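Local structure of endoglucanase (Clostridium thermocellum, 2E4T) at residues 8-13 and 424-429; 460-465 and 499-504; 431-436 and 451-456; 445-450 and 509-514; 312-317 and 375-380. The protein hydrolyses internal beta-1,4-glucosidic bonds of cellulose and xyloglucan, the chain here being the glycoside hydrolase family 44 catalytic part of a longer multidomain enzyme. All blocks are in the same frame, centred on the assembly; numbering follows the deposited sequence. Where two conformers were deposited one is given.

Contact 1 of 5, residues 8-13 and 424-429; sequences KVVDIR and CETSDI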
# COMPACT_ATOMS: atom_id res chain seq x y z
N LYS A 8 -13.84 -4.21 32.40
CA LYS A 8 -13.90 -3.16 31.38
C LYS A 8 -15.03 -3.50 30.44
O LYS A 8 -15.04 -4.60 29.88
CB LYS A 8 -12.55 -3.11 30.66
CG LYS A 8 -12.47 -2.09 29.52
CD LYS A 8 -12.76 -0.66 29.97
CE LYS A 8 -12.60 0.31 28.82
NZ LYS A 8 -13.00 1.68 29.15
N VAL A 9 -15.92 -2.53 30.26
CA VAL A 9 -17.17 -2.71 29.48
C VAL A 9 -17.29 -1.63 28.41
O VAL A 9 -17.14 -0.44 28.69
CB VAL A 9 -18.40 -2.63 30.39
CG1 VAL A 9 -19.63 -2.83 29.57
CG2 VAL A 9 -18.35 -3.75 31.45
N VAL A 10 -17.49 -2.05 27.17
CA VAL A 10 -17.49 -1.17 26.01
C VAL A 10 -18.75 -1.44 25.20
O VAL A 10 -19.09 -2.59 24.98
CB VAL A 10 -16.23 -1.44 25.16
CG1 VAL A 10 -16.26 -0.66 23.83
CG2 VAL A 10 -14.99 -1.13 25.99
N ASP A 11 -19.42 -0.36 24.77
CA ASP A 11 -20.59 -0.50 23.94
C ASP A 11 -20.21 -0.37 22.46
O ASP A 11 -19.47 0.55 22.08
CB ASP A 11 -21.59 0.60 24.25
CG ASP A 11 -22.13 0.50 25.67
OD1 ASP A 11 -22.27 -0.62 26.18
OD2 ASP A 11 -22.39 1.53 26.31
N ILE A 12 -20.73 -1.27 21.63
CA ILE A 12 -20.54 -1.24 20.19
C ILE A 12 -21.95 -1.08 19.57
O ILE A 12 -22.84 -1.90 19.84
CB ILE A 12 -19.89 -2.51 19.65
CG1 ILE A 12 -18.57 -2.92 20.34
CG2 ILE A 12 -19.73 -2.41 18.12
CD1 ILE A 12 -17.44 -1.99 20.14
N ARG A 13 -22.13 -0.04 18.75
CA ARG A 13 -23.43 0.24 18.15
C ARG A 13 -23.26 0.21 16.63
O ARG A 13 -22.46 0.98 16.08
CB ARG A 13 -23.93 1.61 18.58
CG ARG A 13 -24.06 1.67 20.11
CD ARG A 13 -24.68 2.95 20.62
NE ARG A 13 -25.82 3.43 19.82
CZ ARG A 13 -27.09 3.05 19.97
NH1 ARG A 13 -27.45 2.15 20.88
NH2 ARG A 13 -28.02 3.58 19.17
N CYS A 424 -20.41 1.64 12.50
CA CYS A 424 -20.06 0.76 13.62
C CYS A 424 -19.21 1.62 14.57
O CYS A 424 -18.08 1.99 14.23
CB CYS A 424 -19.25 -0.44 13.13
SG CYS A 424 -18.66 -1.53 14.41
N GLU A 425 -19.78 1.96 15.73
CA GLU A 425 -19.16 2.88 16.67
C GLU A 425 -18.81 2.14 17.95
O GLU A 425 -19.61 1.36 18.42
CB GLU A 425 -20.09 4.06 16.95
CG GLU A 425 -20.61 4.82 15.71
CD GLU A 425 -19.54 5.43 14.87
OE1 GLU A 425 -18.42 5.69 15.35
OE2 GLU A 425 -19.82 5.69 13.66
N THR A 426 -17.65 2.42 18.51
CA THR A 426 -17.22 1.90 19.82
C THR A 426 -17.23 3.06 20.82
O THR A 426 -16.81 4.19 20.47
CB THR A 426 -15.85 1.24 19.80
OG1 THR A 426 -14.74 2.00 19.25
CG2 THR A 426 -15.60 0.79 21.14
N SER A 427 -17.61 2.78 22.09
CA SER A 427 -17.57 3.80 23.15
C SER A 427 -16.15 4.00 23.69
O SER A 427 -15.95 4.89 24.52
CB SER A 427 -18.51 3.42 24.30
OG SER A 427 -18.08 2.22 24.91
N ASP A 428 -15.16 3.22 23.24
CA ASP A 428 -13.79 3.39 23.77
C ASP A 428 -12.80 3.06 22.66
O ASP A 428 -12.45 1.89 22.44
CB ASP A 428 -13.55 2.55 25.01
CG ASP A 428 -12.18 2.83 25.64
OD1 ASP A 428 -11.26 3.30 24.93
OD2 ASP A 428 -12.02 2.58 26.86
N ILE A 429 -12.35 4.10 21.97
CA ILE A 429 -11.45 3.94 20.84
C ILE A 429 -10.02 3.66 21.23
O ILE A 429 -9.20 3.36 20.33
CB ILE A 429 -11.50 5.19 19.90
CG1 ILE A 429 -10.90 6.42 20.56
CG2 ILE A 429 -12.90 5.42 19.37
CD1 ILE A 429 -10.90 7.69 19.69

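Contact 2 of 5, residues 460-465 and 499-504; sequences TFNFSI and TFTYTV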
# COMPACT_ATOMS: atom_id res chain seq x y z
N THR A 460 -15.38 -6.66 27.97
CA THR A 460 -16.75 -7.07 27.68
C THR A 460 -17.37 -6.07 26.71
O THR A 460 -17.43 -4.89 27.03
CB THR A 460 -17.56 -7.15 29.01
OG1 THR A 460 -16.96 -8.16 29.83
CG2 THR A 460 -19.02 -7.43 28.71
N PHE A 461 -17.87 -6.58 25.59
CA PHE A 461 -18.51 -5.73 24.61
C PHE A 461 -20.00 -5.99 24.56
O PHE A 461 -20.46 -7.10 24.39
CB PHE A 461 -17.90 -6.04 23.20
CG PHE A 461 -16.47 -5.65 23.10
CD1 PHE A 461 -16.11 -4.33 22.85
CD2 PHE A 461 -15.45 -6.60 23.27
CE1 PHE A 461 -14.76 -3.97 22.74
CE2 PHE A 461 -14.11 -6.26 23.15
CZ PHE A 461 -13.76 -4.94 22.88
N ASN A 462 -20.76 -4.90 24.76
CA ASN A 462 -22.23 -4.96 24.61
C ASN A 462 -22.59 -4.44 23.23
O ASN A 462 -22.41 -3.24 22.97
CB ASN A 462 -22.90 -4.10 25.69
CG ASN A 462 -22.70 -4.67 27.08
OD1 ASN A 462 -22.68 -5.89 27.26
ND2 ASN A 462 -22.46 -3.79 28.05
N PHE A 463 -23.05 -5.33 22.36
CA PHE A 463 -23.44 -4.98 21.01
C PHE A 463 -24.91 -4.65 20.90
O PHE A 463 -25.76 -5.37 21.44
CB PHE A 463 -23.17 -6.16 20.06
CG PHE A 463 -21.73 -6.32 19.64
CD1 PHE A 463 -21.33 -5.81 18.41
CD2 PHE A 463 -20.78 -6.90 20.47
CE1 PHE A 463 -20.02 -5.95 17.96
CE2 PHE A 463 -19.46 -7.06 19.98
CZ PHE A 463 -19.12 -6.58 18.73
N SER A 464 -25.21 -3.58 20.14
CA SER A 464 -26.58 -3.24 19.77
C SER A 464 -26.56 -2.96 18.28
O SER A 464 -25.77 -2.10 17.83
CB SER A 464 -27.01 -1.97 20.53
OG SER A 464 -27.00 -2.14 21.92
N ILE A 465 -27.38 -3.67 17.52
CA ILE A 465 -27.36 -3.62 16.06
C ILE A 465 -28.75 -3.22 15.55
O ILE A 465 -29.76 -3.83 15.96
CB ILE A 465 -26.94 -4.97 15.50
CG1 ILE A 465 -25.54 -5.32 16.00
CG2 ILE A 465 -26.98 -4.95 13.97
CD1 ILE A 465 -25.17 -6.78 15.81
N THR A 499 -29.21 -7.63 20.03
CA THR A 499 -28.27 -7.26 21.07
C THR A 499 -27.63 -8.52 21.61
O THR A 499 -28.29 -9.57 21.72
CB THR A 499 -28.91 -6.46 22.21
OG1 THR A 499 -29.73 -7.34 23.03
CG2 THR A 499 -29.72 -5.27 21.70
N PHE A 500 -26.37 -8.43 22.01
CA PHE A 500 -25.68 -9.53 22.67
C PHE A 500 -24.49 -8.95 23.42
O PHE A 500 -24.06 -7.83 23.15
CB PHE A 500 -25.28 -10.65 21.69
CG PHE A 500 -24.33 -10.22 20.62
CD1 PHE A 500 -22.94 -10.30 20.81
CD2 PHE A 500 -24.79 -9.78 19.40
CE1 PHE A 500 -22.05 -9.96 19.81
CE2 PHE A 500 -23.91 -9.41 18.39
CZ PHE A 500 -22.54 -9.50 18.61
N THR A 501 -23.95 -9.75 24.33
CA THR A 501 -22.74 -9.39 25.05
C THR A 501 -21.67 -10.45 24.78
O THR A 501 -21.95 -11.64 24.87
CB THR A 501 -23.02 -9.32 26.55
OG1 THR A 501 -23.98 -8.29 26.78
CG2 THR A 501 -21.76 -9.11 27.39
N TYR A 502 -20.43 -9.98 24.51
CA TYR A 502 -19.38 -10.88 24.15
C TYR A 502 -18.10 -10.37 24.80
O TYR A 502 -17.66 -9.25 24.54
CB TYR A 502 -19.22 -10.90 22.62
CG TYR A 502 -18.25 -11.97 22.12
CD1 TYR A 502 -18.45 -13.32 22.42
CD2 TYR A 502 -17.18 -11.64 21.29
CE1 TYR A 502 -17.62 -14.31 21.92
CE2 TYR A 502 -16.36 -12.63 20.78
CZ TYR A 502 -16.55 -13.95 21.11
OH TYR A 502 -15.71 -14.92 20.59
N THR A 503 -17.52 -11.17 25.70
CA THR A 503 -16.29 -10.83 26.36
C THR A 503 -15.13 -11.52 25.65
O THR A 503 -15.17 -12.73 25.37
CB THR A 503 -16.34 -11.26 27.84
OG1 THR A 503 -17.38 -10.50 28.47
CG2 THR A 503 -14.99 -11.04 28.52
N VAL A 504 -14.11 -10.71 25.35
CA VAL A 504 -12.98 -11.12 24.56
C VAL A 504 -11.72 -11.02 25.46
O VAL A 504 -11.53 -10.02 26.15
CB VAL A 504 -12.82 -10.08 23.33
CG1 VAL A 504 -11.63 -10.41 22.45
CG2 VAL A 504 -14.09 -10.04 22.48

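Contact 3 of 5, residues 431-436 and 451-456; sequences VSSAYA and LNKNYD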
# COMPACT_ATOMS: atom_id res chain seq x y z
N VAL A 431 -9.22 1.34 23.94
CA VAL A 431 -9.12 -0.05 24.28
C VAL A 431 -9.57 -0.97 23.17
O VAL A 431 -9.29 -2.18 23.23
CB VAL A 431 -9.92 -0.37 25.60
CG1 VAL A 431 -11.40 -0.50 25.31
CG2 VAL A 431 -9.40 -1.59 26.26
N SER A 432 -10.27 -0.44 22.17
CA SER A 432 -10.86 -1.29 21.15
C SER A 432 -10.93 -0.62 19.83
O SER A 432 -10.84 0.61 19.72
CB SER A 432 -12.28 -1.73 21.58
OG SER A 432 -13.21 -0.65 21.54
N SER A 433 -11.12 -1.45 18.80
CA SER A 433 -11.58 -0.99 17.49
C SER A 433 -12.63 -1.98 17.00
O SER A 433 -12.57 -3.18 17.33
CB SER A 433 -10.47 -0.93 16.45
OG SER A 433 -9.43 -0.08 16.91
N ALA A 434 -13.54 -1.49 16.15
CA ALA A 434 -14.52 -2.36 15.57
C ALA A 434 -14.89 -1.82 14.20
O ALA A 434 -15.12 -0.62 14.04
CB ALA A 434 -15.78 -2.50 16.48
N TYR A 435 -14.96 -2.74 13.23
CA TYR A 435 -15.34 -2.41 11.86
C TYR A 435 -16.41 -3.37 11.42
O TYR A 435 -16.33 -4.57 11.70
CB TYR A 435 -14.11 -2.56 10.89
CG TYR A 435 -12.96 -1.73 11.37
CD1 TYR A 435 -12.92 -0.35 11.12
CD2 TYR A 435 -11.93 -2.26 12.17
CE1 TYR A 435 -11.92 0.45 11.62
CE2 TYR A 435 -10.94 -1.48 12.70
CZ TYR A 435 -10.95 -0.12 12.46
OH TYR A 435 -10.01 0.75 13.00
N ALA A 436 -17.42 -2.87 10.69
CA ALA A 436 -18.52 -3.73 10.26
C ALA A 436 -18.74 -3.57 8.74
O ALA A 436 -18.48 -2.50 8.18
CB ALA A 436 -19.82 -3.39 11.00
N LEU A 451 -11.45 -5.79 17.74
CA LEU A 451 -10.05 -5.84 18.23
C LEU A 451 -10.05 -5.38 19.68
O LEU A 451 -10.46 -4.25 20.00
CB LEU A 451 -9.16 -4.91 17.37
CG LEU A 451 -9.25 -5.17 15.87
CD1 LEU A 451 -8.33 -4.22 15.09
CD2 LEU A 451 -8.89 -6.60 15.53
N ASN A 452 -9.52 -6.26 20.55
CA ASN A 452 -9.34 -5.90 21.96
C ASN A 452 -7.88 -5.54 22.18
O ASN A 452 -7.01 -6.44 22.15
CB ASN A 452 -9.77 -7.01 22.88
CG ASN A 452 -9.75 -6.55 24.32
OD1 ASN A 452 -9.77 -5.35 24.59
ND2 ASN A 452 -9.74 -7.51 25.27
N LYS A 453 -7.62 -4.24 22.35
CA LYS A 453 -6.28 -3.72 22.59
C LYS A 453 -5.90 -3.73 24.08
O LYS A 453 -4.79 -3.35 24.43
CB LYS A 453 -6.14 -2.31 22.02
CG LYS A 453 -6.32 -2.26 20.52
CD LYS A 453 -6.15 -0.84 19.97
CE LYS A 453 -7.38 0.03 20.05
NZ LYS A 453 -7.08 1.51 19.84
N ASN A 454 -6.83 -4.15 24.96
CA ASN A 454 -6.51 -4.22 26.37
C ASN A 454 -5.34 -5.20 26.55
O ASN A 454 -5.42 -6.35 26.10
CB ASN A 454 -7.78 -4.72 27.11
CG ASN A 454 -7.82 -4.39 28.54
OD1 ASN A 454 -6.76 -4.31 29.19
ND2 ASN A 454 -9.06 -4.32 29.09
N TYR A 455 -4.28 -4.74 27.22
CA TYR A 455 -3.05 -5.54 27.25
C TYR A 455 -3.15 -6.68 28.19
O TYR A 455 -2.55 -7.77 27.93
CB TYR A 455 -1.82 -4.65 27.56
CG TYR A 455 -0.55 -5.15 26.88
CD1 TYR A 455 -0.18 -4.60 25.62
CD2 TYR A 455 0.23 -6.23 27.38
CE1 TYR A 455 0.92 -5.05 24.95
CE2 TYR A 455 1.37 -6.67 26.68
CZ TYR A 455 1.68 -6.08 25.46
OH TYR A 455 2.75 -6.56 24.72
N ASP A 456 -3.83 -6.45 29.30
CA ASP A 456 -3.72 -7.49 30.35
C ASP A 456 -5.03 -7.72 31.08
O ASP A 456 -4.99 -8.21 32.19
CB ASP A 456 -2.64 -7.15 31.37
CG ASP A 456 -2.73 -5.76 31.74
OD1 ASP A 456 -3.90 -5.33 31.89
OD2 ASP A 456 -1.69 -5.05 31.75

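Contact 4 of 5, residues 445-450 and 509-514; sequences KLHIIL and ACHIVL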
# COMPACT_ATOMS: atom_id res chain seq x y z
N LYS A 445 -25.83 -11.16 5.91
CA LYS A 445 -24.65 -11.54 6.71
C LYS A 445 -23.92 -10.26 7.08
O LYS A 445 -23.55 -9.46 6.22
CB LYS A 445 -23.74 -12.48 5.94
CG LYS A 445 -24.43 -13.78 5.56
CD LYS A 445 -23.42 -14.87 5.20
CE LYS A 445 -24.10 -16.21 4.83
NZ LYS A 445 -23.07 -17.11 4.22
N LEU A 446 -23.75 -10.10 8.38
CA LEU A 446 -23.07 -8.92 8.92
C LEU A 446 -21.72 -9.36 9.48
O LEU A 446 -21.66 -10.23 10.37
CB LEU A 446 -23.93 -8.28 10.01
CG LEU A 446 -23.29 -7.15 10.80
CD1 LEU A 446 -22.90 -5.96 9.86
CD2 LEU A 446 -24.26 -6.66 11.87
N HIS A 447 -20.66 -8.79 8.94
CA HIS A 447 -19.30 -9.08 9.35
C HIS A 447 -18.78 -8.01 10.29
O HIS A 447 -18.96 -6.82 10.01
CB HIS A 447 -18.39 -9.10 8.10
CG HIS A 447 -18.67 -10.24 7.20
ND1 HIS A 447 -17.89 -11.36 7.20
CD2 HIS A 447 -19.65 -10.44 6.29
CE1 HIS A 447 -18.39 -12.22 6.30
NE2 HIS A 447 -19.46 -11.68 5.73
N ILE A 448 -18.12 -8.44 11.39
CA ILE A 448 -17.59 -7.50 12.34
C ILE A 448 -16.16 -7.91 12.68
O ILE A 448 -15.92 -9.05 13.12
CB ILE A 448 -18.41 -7.46 13.67
CG1 ILE A 448 -19.89 -7.15 13.37
CG2 ILE A 448 -17.81 -6.46 14.62
CD1 ILE A 448 -20.80 -7.44 14.57
N ILE A 449 -15.20 -7.00 12.50
CA ILE A 449 -13.85 -7.19 13.04
C ILE A 449 -13.81 -6.46 14.36
O ILE A 449 -14.14 -5.26 14.45
CB ILE A 449 -12.77 -6.54 12.08
CG1 ILE A 449 -12.74 -7.19 10.71
CG2 ILE A 449 -11.43 -6.58 12.74
CD1 ILE A 449 -12.36 -8.60 10.77
N LEU A 450 -13.46 -7.20 15.42
CA LEU A 450 -13.49 -6.69 16.78
C LEU A 450 -12.10 -6.89 17.39
O LEU A 450 -11.63 -8.04 17.48
CB LEU A 450 -14.55 -7.46 17.60
CG LEU A 450 -14.62 -7.08 19.07
CD1 LEU A 450 -15.06 -5.63 19.28
CD2 LEU A 450 -15.62 -8.05 19.74
N ALA A 509 -7.90 -10.57 18.35
CA ALA A 509 -8.53 -10.06 17.16
C ALA A 509 -9.54 -11.07 16.68
O ALA A 509 -9.20 -12.23 16.44
CB ALA A 509 -7.49 -9.83 16.05
N CYS A 510 -10.81 -10.65 16.51
CA CYS A 510 -11.86 -11.53 16.10
C CYS A 510 -12.58 -11.03 14.85
O CYS A 510 -12.65 -9.83 14.58
CB CYS A 510 -13.04 -11.46 17.20
SG CYS A 510 -12.57 -11.81 18.88
N HIS A 511 -13.14 -12.01 14.13
CA HIS A 511 -14.04 -11.74 13.00
C HIS A 511 -15.32 -12.51 13.33
O HIS A 511 -15.31 -13.74 13.43
CB HIS A 511 -13.40 -12.25 11.70
CG HIS A 511 -14.14 -11.85 10.46
ND1 HIS A 511 -13.48 -11.69 9.26
CD2 HIS A 511 -15.47 -11.66 10.16
CE1 HIS A 511 -14.38 -11.41 8.31
NE2 HIS A 511 -15.60 -11.38 8.81
N ILE A 512 -16.41 -11.74 13.50
CA ILE A 512 -17.72 -12.29 13.84
C ILE A 512 -18.57 -12.21 12.55
O ILE A 512 -18.56 -11.19 11.87
CB ILE A 512 -18.39 -11.46 14.94
CG1 ILE A 512 -17.51 -11.40 16.19
CG2 ILE A 512 -19.79 -12.00 15.25
CD1 ILE A 512 -18.00 -10.40 17.24
N VAL A 513 -19.29 -13.31 12.24
CA VAL A 513 -20.16 -13.34 11.06
C VAL A 513 -21.56 -13.67 11.56
O VAL A 513 -21.84 -14.80 11.98
CB VAL A 513 -19.69 -14.37 10.04
CG1 VAL A 513 -20.58 -14.28 8.77
CG2 VAL A 513 -18.19 -14.17 9.68
N LEU A 514 -22.42 -12.64 11.56
CA LEU A 514 -23.80 -12.77 12.02
C LEU A 514 -24.71 -13.11 10.89
O LEU A 514 -24.64 -12.54 9.80
CB LEU A 514 -24.24 -11.49 12.67
CG LEU A 514 -23.58 -11.15 13.99
CD1 LEU A 514 -23.61 -9.70 14.26
CD2 LEU A 514 -24.32 -11.93 15.14

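Contact 5 of 5, residues 312-317 and 375-380; sequences QAPRTL and ADVLGI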
# COMPACT_ATOMS: atom_id res chain seq x y z
N GLN A 312 -1.80 1.76 19.43
CA GLN A 312 -2.50 3.02 19.26
C GLN A 312 -2.12 3.75 17.96
O GLN A 312 -2.89 4.60 17.50
CB GLN A 312 -2.24 3.96 20.45
CG GLN A 312 -2.67 3.35 21.79
CD GLN A 312 -4.13 2.94 21.81
OE1 GLN A 312 -5.02 3.54 21.19
NE2 GLN A 312 -4.41 1.86 22.54
N ALA A 313 -0.92 3.45 17.39
CA ALA A 313 -0.42 4.21 16.27
C ALA A 313 -1.37 4.28 15.07
O ALA A 313 -1.35 5.31 14.37
CB ALA A 313 0.94 3.65 15.84
N PRO A 314 -2.17 3.25 14.77
CA PRO A 314 -3.08 3.39 13.62
C PRO A 314 -4.03 4.62 13.77
O PRO A 314 -4.53 5.11 12.76
CB PRO A 314 -3.85 2.06 13.60
CG PRO A 314 -2.84 1.09 14.19
CD PRO A 314 -2.20 1.87 15.32
N ARG A 315 -4.26 5.08 14.99
CA ARG A 315 -5.11 6.25 15.18
C ARG A 315 -4.56 7.50 14.50
O ARG A 315 -5.33 8.40 14.17
CB ARG A 315 -5.40 6.44 16.67
CG ARG A 315 -6.30 5.36 17.21
CD ARG A 315 -6.35 5.35 18.74
NE ARG A 315 -6.90 6.63 19.22
CZ ARG A 315 -6.81 7.02 20.49
NH1 ARG A 315 -6.18 6.25 21.41
NH2 ARG A 315 -7.32 8.21 20.82
N THR A 316 -3.24 7.59 14.30
CA THR A 316 -2.72 8.76 13.57
C THR A 316 -3.28 8.83 12.14
O THR A 316 -3.29 9.89 11.53
CB THR A 316 -1.18 8.71 13.57
OG1 THR A 316 -0.80 8.75 14.94
CG2 THR A 316 -0.55 9.81 12.77
N LEU A 317 -3.71 7.67 11.61
CA LEU A 317 -4.29 7.65 10.29
C LEU A 317 -5.61 8.44 10.20
O LEU A 317 -5.92 8.98 9.14
CB LEU A 317 -4.54 6.23 9.81
CG LEU A 317 -3.28 5.38 9.64
CD1 LEU A 317 -3.65 3.91 9.36
CD2 LEU A 317 -2.40 5.90 8.50
N ALA A 375 -4.58 -5.54 11.60
CA ALA A 375 -6.03 -5.64 11.39
C ALA A 375 -6.68 -4.27 11.55
O ALA A 375 -7.68 -3.95 10.85
CB ALA A 375 -6.61 -6.67 12.36
N ASP A 376 -6.18 -3.45 12.49
CA ASP A 376 -6.77 -2.13 12.71
C ASP A 376 -6.55 -1.27 11.45
O ASP A 376 -7.49 -0.60 10.94
CB ASP A 376 -6.10 -1.50 13.94
CG ASP A 376 -6.93 -0.43 14.61
OD1 ASP A 376 -8.18 -0.49 14.53
OD2 ASP A 376 -6.29 0.52 15.18
N VAL A 377 -5.29 -1.23 10.95
CA VAL A 377 -4.95 -0.47 9.75
C VAL A 377 -5.83 -0.88 8.58
O VAL A 377 -6.32 -0.01 7.82
CB VAL A 377 -3.44 -0.65 9.46
CG1 VAL A 377 -3.05 -0.15 8.08
CG2 VAL A 377 -2.64 0.04 10.55
N LEU A 378 -6.00 -2.20 8.36
CA LEU A 378 -6.84 -2.62 7.23
C LEU A 378 -8.31 -2.16 7.41
O LEU A 378 -8.99 -1.82 6.42
CB LEU A 378 -6.76 -4.12 7.06
CG LEU A 378 -5.39 -4.62 6.65
CD1 LEU A 378 -5.40 -6.17 6.69
CD2 LEU A 378 -4.96 -4.10 5.29
N GLY A 379 -8.80 -2.19 8.66
CA GLY A 379 -10.15 -1.69 8.93
C GLY A 379 -10.25 -0.20 8.57
O GLY A 379 -11.25 0.24 7.95
N ILE A 380 -9.24 0.57 8.98
CA ILE A 380 -9.19 2.00 8.70
C ILE A 380 -9.11 2.25 7.19
O ILE A 380 -9.83 3.13 6.66
CB ILE A 380 -7.96 2.61 9.45
CG1 ILE A 380 -8.21 2.56 10.95
CG2 ILE A 380 -7.66 4.01 8.96
CD1 ILE A 380 -6.92 2.57 11.76

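Contact 1 of 5, residues 8-13 and 424-429
S427 answers D11 twice, once with its side chain: OG accepts the amide N-H of D11 (D11 N to S427 OG 2.9 Å, 158° at the hydrogen), while S427 N donates to D11 O. The hydroxyl does the work a strand carbonyl would do, just where the regular strand 420-426 has ended. It can do so because OG sits between the backbone N and the carbonyl carbon (chi1 64°). Deeper in the ladder, R13 and E425 form an antiparallel hydrogen-bonded pair, each N reaching the other's O at 2.9 Å.

At the opposite end, K8 NZ makes a salt bridge with D428 OD2 at 2.6 Å, on the anti lone pair of the carboxylate. The lysine chain bends at chi2 (58°), and the two side chains meet at about a right angle. The other oxygen, D428 OD1, accepts from the backbone N of E430 and V431, which should fix the carboxylate's rotation. I12 packs on the face shared with T426, its CD1 3.6 Å from T426 CB and its CG2 4.0 Å from C424 SG. This is an antiparallel ladder whose last rung uses a serine hydroxyl, part of the beta-sandwich domain beside the TIM-like barrel.

Contact 2 of 5, residues 460-465 and 499-504
F463 lies beside F500, both side chains pointing the same way. F463 CB sits over the centre of the F500 ring, 3.7 Å from the centroid and 13° off the ring normal, a true CH-pi contact. F463 CG comes next and lies 3.4 Å from F500 CZ, which CD1 also meets. Then F463 CD2 touches F500 CE1, while CE2 only skirts that same atom at 3.9 Å. Across the ring from CD2, F463 CE1 packs against I12 CG2 and I448 CD1. The two planes are nearly parallel (14°) but displaced, sharing little area, and F500 CZ lies over one face of the F463 ring near its rim. The F500 ring gets there because its CG stands between the backbone N and the carbonyl carbon (chi1 61°). Further along, F461 takes Y502 O in plane at its ring edge, and V504 CG2 touches its CD2 at 3.8 Å.

The other face is polar. T460 OG1 and T503 OG1 are hydrogen-bonded at 2.7 Å, and T501 OG1 donates to N462 OD1 at 2.8 Å, coming in tilted from the amide plane. Backbone bonds pair F461 with Y502 and F463 with F500; of these, F500 N to F463 O is the long one, 3.2 Å.

The chemistry is thus split by face: phenyl rings turned to a core shared with L450 and L514, and hydroxyl and amide groups hydrogen-bonded from strand to strand on the side of T501 and T503, as suits an amphipathic pair at one border of the sheet.

Contact 3 of 5, residues 431-436 and 451-456
S433 and L451 carry the backbone bonds, as an antiparallel hydrogen-bonded pair: L451 N reaches S433 O at 2.9 Å and a nearly straight 171°, and S433 N returns to L451 O at 3.1 Å. K453 N adds a more bent bond to V431 O (2.8 Å, 145°). S432 CA makes a bent CA-H...O contact with L451 O.

The polar side chains govern how the strand ends. N452 OD1 accepts from N454 N at 3.2 Å, an Asx turn in which the donor stands above the amide plane; the same oxygen bonds T459 OG1, and N452 ND2 bonds P505 O, so both ends of the amide are held. K453 bends at chi3 (-83°), which brings its CE to 3.5 Å from S432 O, and NZ goes on to I429 O.

Apolar contacts are few. V431 CG2 lies beside N454 CB at 3.6 Å, and L451 CD1 approaches the Y435 ring at its edge, 4.5 Å from CE2.

These are the open ends of the hairpin 432-439/442-452. Strand 420-426 flanks it on one side and strand 508-514 on the other, while helix 368-384 lies against L451 and Y435.

Contact 4 of 5, residues 445-450 and 509-514
H447 and H511 meet at their edges, without stacking, the planes 71° apart and the ring centroids 5.1 Å from each other. H511 NE2 lies in the plane of the H447 ring, at its edge, where it is hydrogen-bonded to H447 ND1 at 2.8 Å and a nearly straight 167°. One face of H447 carries V513 CG1, 3.9 Å above the plane and offset toward the rim. I449 CD1 approaches the H511 ring obliquely, 3.6 Å from ND1, and the ring of Y410 meets H511 as well. Different first torsions bring the two histidines together from residues that are not paired: H447 CG is anti to its carbonyl carbon (chi1 -68°), H511 CG anti to its backbone N. The remaining nitrogen of H511, ND1, bonds L406 O, so both of its ring nitrogens are gripped within a buried setting.

The other face is apolar, aliphatic but for C510. L514 CD1 touches two partners, I448 CD1 at 3.6 Å and L446 CD2 at 3.9 Å, and L450 CD2 reaches I512 CD1 at 4.2 Å. Between the two faces the backbone ladder is regular, with two bonds each for the pairs L446-L514, I448-I512 and L450-C510.

Both strands are interior to the sheet: 432-439 bonds to H447 and I449 on one flank, 474-480 to H511 and V513 on the other. Helix 398-408 packs on the histidine face through I449 and A509, and strands 459-466 and 499-504 cover the apolar face with F461, F463 and F500.

Contact 5 of 5, residues 312-317 and 375-380
P314 presses its ring against the helix 375-380, with CB 3.6 Å from I380 CD1 and CG 3.8 Å from V377 CG2. The proline and V377 meet at about a right angle. D376 OD2 comes in beside them, 3.3 Å from P314 CB. One turn further on, L317 continues the contact: its CB lies 3.9 Å from I380 CG2 and its CD1 4.2 Å from V377 CG2. I380 thus spreads two branches over two partners, CG2 to L317 and CD1 to P314, with CG2 anti to the backbone N and CG1 anti to the carbonyl carbon (chi1 -68°).

In the next shell, L317 N bonds P314 O, three residues back, which keeps P314 and L317 on the same side of the turn. On the side away from the helix, R315 NH1 donates to Q312 OE1 at 3.0 Å and ties the segment to itself. D376 OD1 receives the hydroxyls of S433 and Y435 from the beta domain, which positions the carboxylate beside the proline.

The chemistry is mostly aliphatic, so the fit between the segment 312-317 and the helix rests on shape. The one charged group at its border points its bonding to the beta domain, whose two hydroxyls probably help stabilise the buried charge.

Overall arrangement
Contacts 1 to 4 all belong to one nine-stranded sheet that folds into the beta-sandwich domain; contact 5 lies in the TIM-like barrel next to it. Contacts 1 and 2 lie on neighbouring strands, 8-22 and 459-466, their centres about 9 Å apart; contacts 3 and 4 both use strand 442-452, at about 13 Å. Contact 2 packs on contact 4 across the core. Contact 5 is about 11 Å from contact 3, centre to centre, joined through helix 368-384. Along the chain, contact 5 falls between the two segments of contact 1, contact 3 follows and interleaves with contact 4, and contact 2 lies between the segments of contact 4. Both chain ends thus build the same domain.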